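Local atomic coordinates of protein PTHB1 (Homo sapiens, PDB entry 4YD8), a protein that contributes, through the longer protein of which this is the N-terminal seven-bladed beta-propeller, to the BBSome, a coat complex thought to sort specific membrane proteins to primary cilia. Residues 10-24 with 348-362. Numbering follows the deposited sequence.
Sequences ARDWWSTILGDKEEF and VIVTLSDDGHLQCSY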
# COMPACT_ATOMS: atom_id res chain seq x y z
N ALA A 10 14.55 17.42 3.33
CA ALA A 10 13.10 17.29 3.20
C ALA A 10 12.40 18.60 3.56
O ALA A 10 12.80 19.29 4.49
CB ALA A 10 12.58 16.16 4.08
N ARG A 11 11.37 18.93 2.79
CA ARG A 11 10.48 20.04 3.12
C ARG A 11 9.38 19.46 3.99
O ARG A 11 8.22 19.36 3.59
CB ARG A 11 9.90 20.70 1.87
CG ARG A 11 10.72 21.83 1.28
CD ARG A 11 12.11 21.44 0.82
NE ARG A 11 12.91 22.63 0.55
CZ ARG A 11 14.23 22.64 0.36
NH1 ARG A 11 14.92 21.50 0.40
NH2 ARG A 11 14.86 23.78 0.13
N ASP A 12 9.76 19.04 5.19
CA ASP A 12 8.81 18.42 6.11
C ASP A 12 7.95 19.47 6.80
O ASP A 12 8.35 20.62 6.96
CB ASP A 12 9.55 17.59 7.15
CG ASP A 12 10.50 18.43 7.99
OD1 ASP A 12 11.35 19.09 7.39
OD2 ASP A 12 10.38 18.45 9.23
N TRP A 13 6.75 19.06 7.20
CA TRP A 13 5.87 19.98 7.90
C TRP A 13 5.16 19.32 9.06
O TRP A 13 4.36 19.97 9.74
CB TRP A 13 4.87 20.61 6.92
CG TRP A 13 4.01 19.64 6.15
CD1 TRP A 13 4.30 19.08 4.93
CD2 TRP A 13 2.73 19.15 6.53
NE1 TRP A 13 3.27 18.25 4.54
CE2 TRP A 13 2.28 18.29 5.50
CE3 TRP A 13 1.90 19.36 7.64
CZ2 TRP A 13 1.06 17.63 5.55
CZ3 TRP A 13 0.68 18.70 7.70
CH2 TRP A 13 0.27 17.84 6.66
N TRP A 14 5.45 18.04 9.31
CA TRP A 14 4.81 17.31 10.41
C TRP A 14 5.49 15.96 10.62
O TRP A 14 5.78 15.24 9.66
CB TRP A 14 3.32 17.07 10.14
CG TRP A 14 2.55 16.42 11.26
CD1 TRP A 14 1.89 17.05 12.27
CD2 TRP A 14 2.31 15.01 11.45
NE1 TRP A 14 1.28 16.14 13.09
CE2 TRP A 14 1.52 14.88 12.61
CE3 TRP A 14 2.71 13.86 10.77
CZ2 TRP A 14 1.10 13.64 13.09
CZ3 TRP A 14 2.28 12.63 11.24
CH2 TRP A 14 1.49 12.53 12.39
N SER A 15 5.75 15.62 11.87
CA SER A 15 6.22 14.28 12.17
C SER A 15 5.74 13.84 13.54
O SER A 15 5.40 14.65 14.40
CB SER A 15 7.75 14.19 12.08
OG SER A 15 8.37 14.81 13.19
N THR A 16 5.69 12.53 13.74
CA THR A 16 5.42 12.00 15.07
C THR A 16 6.17 10.69 15.22
O THR A 16 6.71 10.14 14.26
CB THR A 16 3.90 11.80 15.32
OG1 THR A 16 3.65 11.68 16.73
CG2 THR A 16 3.37 10.55 14.61
N ILE A 17 6.20 10.19 16.45
CA ILE A 17 6.75 8.87 16.71
C ILE A 17 5.62 8.02 17.28
O ILE A 17 4.97 8.41 18.24
CB ILE A 17 7.94 8.93 17.67
CG1 ILE A 17 9.08 9.73 17.04
CG2 ILE A 17 8.42 7.53 18.02
CD1 ILE A 17 10.31 9.89 17.95
N LEU A 18 5.39 6.87 16.65
CA LEU A 18 4.26 6.01 16.99
C LEU A 18 4.56 5.04 18.13
O LEU A 18 5.29 4.07 17.95
CB LEU A 18 3.83 5.21 15.76
CG LEU A 18 3.40 6.04 14.56
CD1 LEU A 18 2.98 5.14 13.42
CD2 LEU A 18 2.27 6.95 14.97
N GLY A 19 4.00 5.32 19.30
CA GLY A 19 4.16 4.44 20.45
C GLY A 19 5.59 4.37 20.97
O GLY A 19 6.42 5.24 20.68
N ASP A 20 5.87 3.32 21.74
CA ASP A 20 7.17 3.15 22.36
C ASP A 20 7.85 1.89 21.86
O ASP A 20 7.48 0.78 22.25
CB ASP A 20 7.04 3.10 23.88
CG ASP A 20 8.34 3.44 24.58
OD1 ASP A 20 9.22 2.57 24.67
OD2 ASP A 20 8.47 4.60 25.04
N LYS A 21 8.85 2.07 21.00
CA LYS A 21 9.59 0.96 20.40
C LYS A 21 8.66 -0.03 19.71
O LYS A 21 8.83 -1.24 19.82
CB LYS A 21 10.44 0.24 21.46
CG LYS A 21 11.31 1.16 22.32
CD LYS A 21 11.95 2.28 21.50
CE LYS A 21 12.86 3.16 22.36
NZ LYS A 21 12.40 4.58 22.37
N GLU A 22 7.68 0.50 18.99
CA GLU A 22 6.83 -0.32 18.14
C GLU A 22 7.55 -0.59 16.82
O GLU A 22 8.48 0.12 16.45
CB GLU A 22 5.47 0.35 17.92
CG GLU A 22 4.71 0.58 19.24
CD GLU A 22 3.27 1.01 19.05
OE1 GLU A 22 2.69 0.78 17.97
OE2 GLU A 22 2.70 1.57 20.01
N GLU A 23 7.11 -1.64 16.12
CA GLU A 23 7.71 -2.07 14.86
C GLU A 23 6.64 -2.11 13.77
O GLU A 23 5.46 -2.38 14.03
CB GLU A 23 8.38 -3.45 15.00
CG GLU A 23 9.43 -3.51 16.10
CD GLU A 23 9.86 -4.93 16.46
OE1 GLU A 23 9.26 -5.90 15.94
OE2 GLU A 23 10.80 -5.07 17.26
N PHE A 24 7.07 -1.81 12.55
CA PHE A 24 6.18 -1.65 11.41
C PHE A 24 6.86 -2.22 10.18
O PHE A 24 8.08 -2.34 10.16
CB PHE A 24 5.87 -0.17 11.17
CG PHE A 24 5.32 0.53 12.37
CD1 PHE A 24 6.15 0.96 13.40
CD2 PHE A 24 3.97 0.79 12.47
CE1 PHE A 24 5.63 1.60 14.51
CE2 PHE A 24 3.45 1.43 13.57
CZ PHE A 24 4.28 1.83 14.59
N VAL A 348 1.40 15.37 -1.21
CA VAL A 348 2.13 15.31 0.05
C VAL A 348 2.73 13.91 0.23
O VAL A 348 2.05 12.92 0.06
CB VAL A 348 1.23 15.65 1.25
CG1 VAL A 348 1.93 15.29 2.57
CG2 VAL A 348 0.84 17.14 1.23
N ILE A 349 4.01 13.86 0.57
CA ILE A 349 4.71 12.59 0.80
C ILE A 349 4.58 12.19 2.26
O ILE A 349 4.84 13.00 3.15
CB ILE A 349 6.21 12.69 0.46
CG1 ILE A 349 6.42 12.99 -1.02
CG2 ILE A 349 6.96 11.39 0.82
CD1 ILE A 349 7.90 13.15 -1.36
N VAL A 350 4.19 10.94 2.50
CA VAL A 350 4.15 10.42 3.86
C VAL A 350 5.10 9.23 3.94
O VAL A 350 4.99 8.30 3.14
CB VAL A 350 2.75 9.97 4.28
CG1 VAL A 350 2.76 9.40 5.71
CG2 VAL A 350 1.74 11.13 4.13
N THR A 351 6.04 9.27 4.88
CA THR A 351 6.95 8.13 5.09
C THR A 351 6.79 7.51 6.48
O THR A 351 6.54 8.22 7.46
CB THR A 351 8.43 8.51 4.94
OG1 THR A 351 8.75 9.57 5.85
CG2 THR A 351 8.74 8.96 3.51
N LEU A 352 6.99 6.20 6.55
CA LEU A 352 6.96 5.46 7.81
C LEU A 352 8.21 4.59 7.93
O LEU A 352 8.54 3.84 6.99
CB LEU A 352 5.71 4.58 7.90
CG LEU A 352 5.60 3.66 9.12
CD1 LEU A 352 5.43 4.47 10.41
CD2 LEU A 352 4.45 2.70 8.93
N SER A 353 8.90 4.68 9.06
CA SER A 353 10.09 3.85 9.31
C SER A 353 9.71 2.59 10.10
O SER A 353 8.59 2.50 10.62
CB SER A 353 11.16 4.64 10.07
OG SER A 353 10.76 4.87 11.41
N ASP A 354 10.61 1.62 10.21
CA ASP A 354 10.21 0.37 10.85
C ASP A 354 10.13 0.50 12.36
O ASP A 354 9.65 -0.42 13.03
CB ASP A 354 11.13 -0.80 10.44
CG ASP A 354 12.56 -0.67 10.95
OD1 ASP A 354 12.88 0.21 11.77
OD2 ASP A 354 13.38 -1.52 10.53
N ASP A 355 10.58 1.62 12.91
CA ASP A 355 10.42 1.83 14.35
C ASP A 355 9.43 2.96 14.65
O ASP A 355 9.36 3.46 15.78
CB ASP A 355 11.79 2.09 15.00
CG ASP A 355 12.46 3.35 14.48
OD1 ASP A 355 12.02 3.89 13.45
OD2 ASP A 355 13.44 3.79 15.11
N GLY A 356 8.65 3.35 13.66
CA GLY A 356 7.50 4.19 13.93
C GLY A 356 7.69 5.68 13.77
O GLY A 356 6.87 6.45 14.27
N HIS A 357 8.74 6.10 13.07
CA HIS A 357 8.84 7.52 12.72
C HIS A 357 7.94 7.78 11.52
O HIS A 357 8.09 7.17 10.46
CB HIS A 357 10.29 7.91 12.42
CG HIS A 357 11.18 7.85 13.63
ND1 HIS A 357 11.41 8.94 14.43
CD2 HIS A 357 11.86 6.82 14.17
CE1 HIS A 357 12.22 8.59 15.42
NE2 HIS A 357 12.51 7.30 15.28
N LEU A 358 6.99 8.68 11.71
CA LEU A 358 6.00 9.00 10.69
C LEU A 358 6.14 10.47 10.33
O LEU A 358 6.07 11.34 11.21
CB LEU A 358 4.59 8.68 11.19
CG LEU A 358 3.41 8.92 10.25
CD1 LEU A 358 3.49 7.99 9.04
CD2 LEU A 358 2.10 8.74 11.00
N GLN A 359 6.33 10.76 9.05
CA GLN A 359 6.63 12.14 8.63
C GLN A 359 5.89 12.56 7.36
O GLN A 359 5.79 11.78 6.39
CB GLN A 359 8.14 12.30 8.41
CG GLN A 359 8.54 13.71 7.91
CD GLN A 359 10.03 13.93 7.97
OE1 GLN A 359 10.78 13.31 7.22
NE2 GLN A 359 10.47 14.81 8.87
N CYS A 360 5.39 13.79 7.34
CA CYS A 360 4.80 14.36 6.13
C CYS A 360 5.74 15.41 5.57
O CYS A 360 6.27 16.23 6.33
CB CYS A 360 3.44 15.02 6.41
SG CYS A 360 2.19 13.90 7.05
N SER A 361 5.92 15.41 4.26
CA SER A 361 6.76 16.41 3.61
C SER A 361 6.20 16.81 2.25
O SER A 361 5.33 16.13 1.70
CB SER A 361 8.19 15.90 3.46
OG SER A 361 8.21 14.70 2.72
N TYR A 362 6.70 17.93 1.73
CA TYR A 362 6.32 18.41 0.42
C TYR A 362 7.39 18.03 -0.60
O TYR A 362 8.57 17.87 -0.26
CB TYR A 362 6.13 19.92 0.41
CG TYR A 362 5.11 20.48 1.38
CD1 TYR A 362 3.75 20.17 1.26
CD2 TYR A 362 5.49 21.38 2.36
CE1 TYR A 362 2.82 20.72 2.14
CE2 TYR A 362 4.56 21.95 3.22
CZ TYR A 362 3.23 21.61 3.11
OH TYR A 362 2.33 22.18 3.98
O HOH W 1 10.85 17.16 0.66
O HOH W 2 9.36 11.11 13.49
O HOH W 3 7.84 3.32 18.16
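Trp13 lies between Tyr362 and Cys360, which cover opposite faces of its indole. The Tyr362 ring makes an offset stack on the five-membered ring, planes 20° apart, with Trp13 CD1 over the phenol centre and 3.3 Å from Tyr362 CZ. On the other face, Cys360 CB makes a CH-pi contact, 3.6 Å from Trp13 CE2, while Val348 CG1 meets the indole edge. The sandwich sits at a classic beta bulge, where Trp13 and Trp14 both lie opposite Cys360, whose SG lies obliquely 3.8 Å from Trp14 CE3. With CG anti to the backbone N (chi1 -175°), the Trp14 ring leans toward Leu358, whose CD2 meets its edge. Farther along, Phe24 CE1 packs 3.2 Å from Gly356 CA, and Leu352 CD2 meets Phe24 CB while its CD1 meets Leu18 CD1.

Backbone hydrogen bonds join the two antiparallel strands; across the bulge Trp13 N donates to Cys360 O, and Cys360 N to Trp14 O. On the opposite face of the sheet, the Ile17 side chain runs beside His357, and a water links His357 ND1 to Thr16 O. Ser353 OG accepts from His357 N and donates to Asp355 OD1, bracing the type I turn.

The pairing illustrates the velcro closure of a beta-propeller: N-terminal strand 8-17 completes the C-terminal blade, antiparallel to strand 357-362, with strands 348-353 and 334-342 beyond, while Leu18, Phe24 and Leu352 pack on Val46 of strand 43-47.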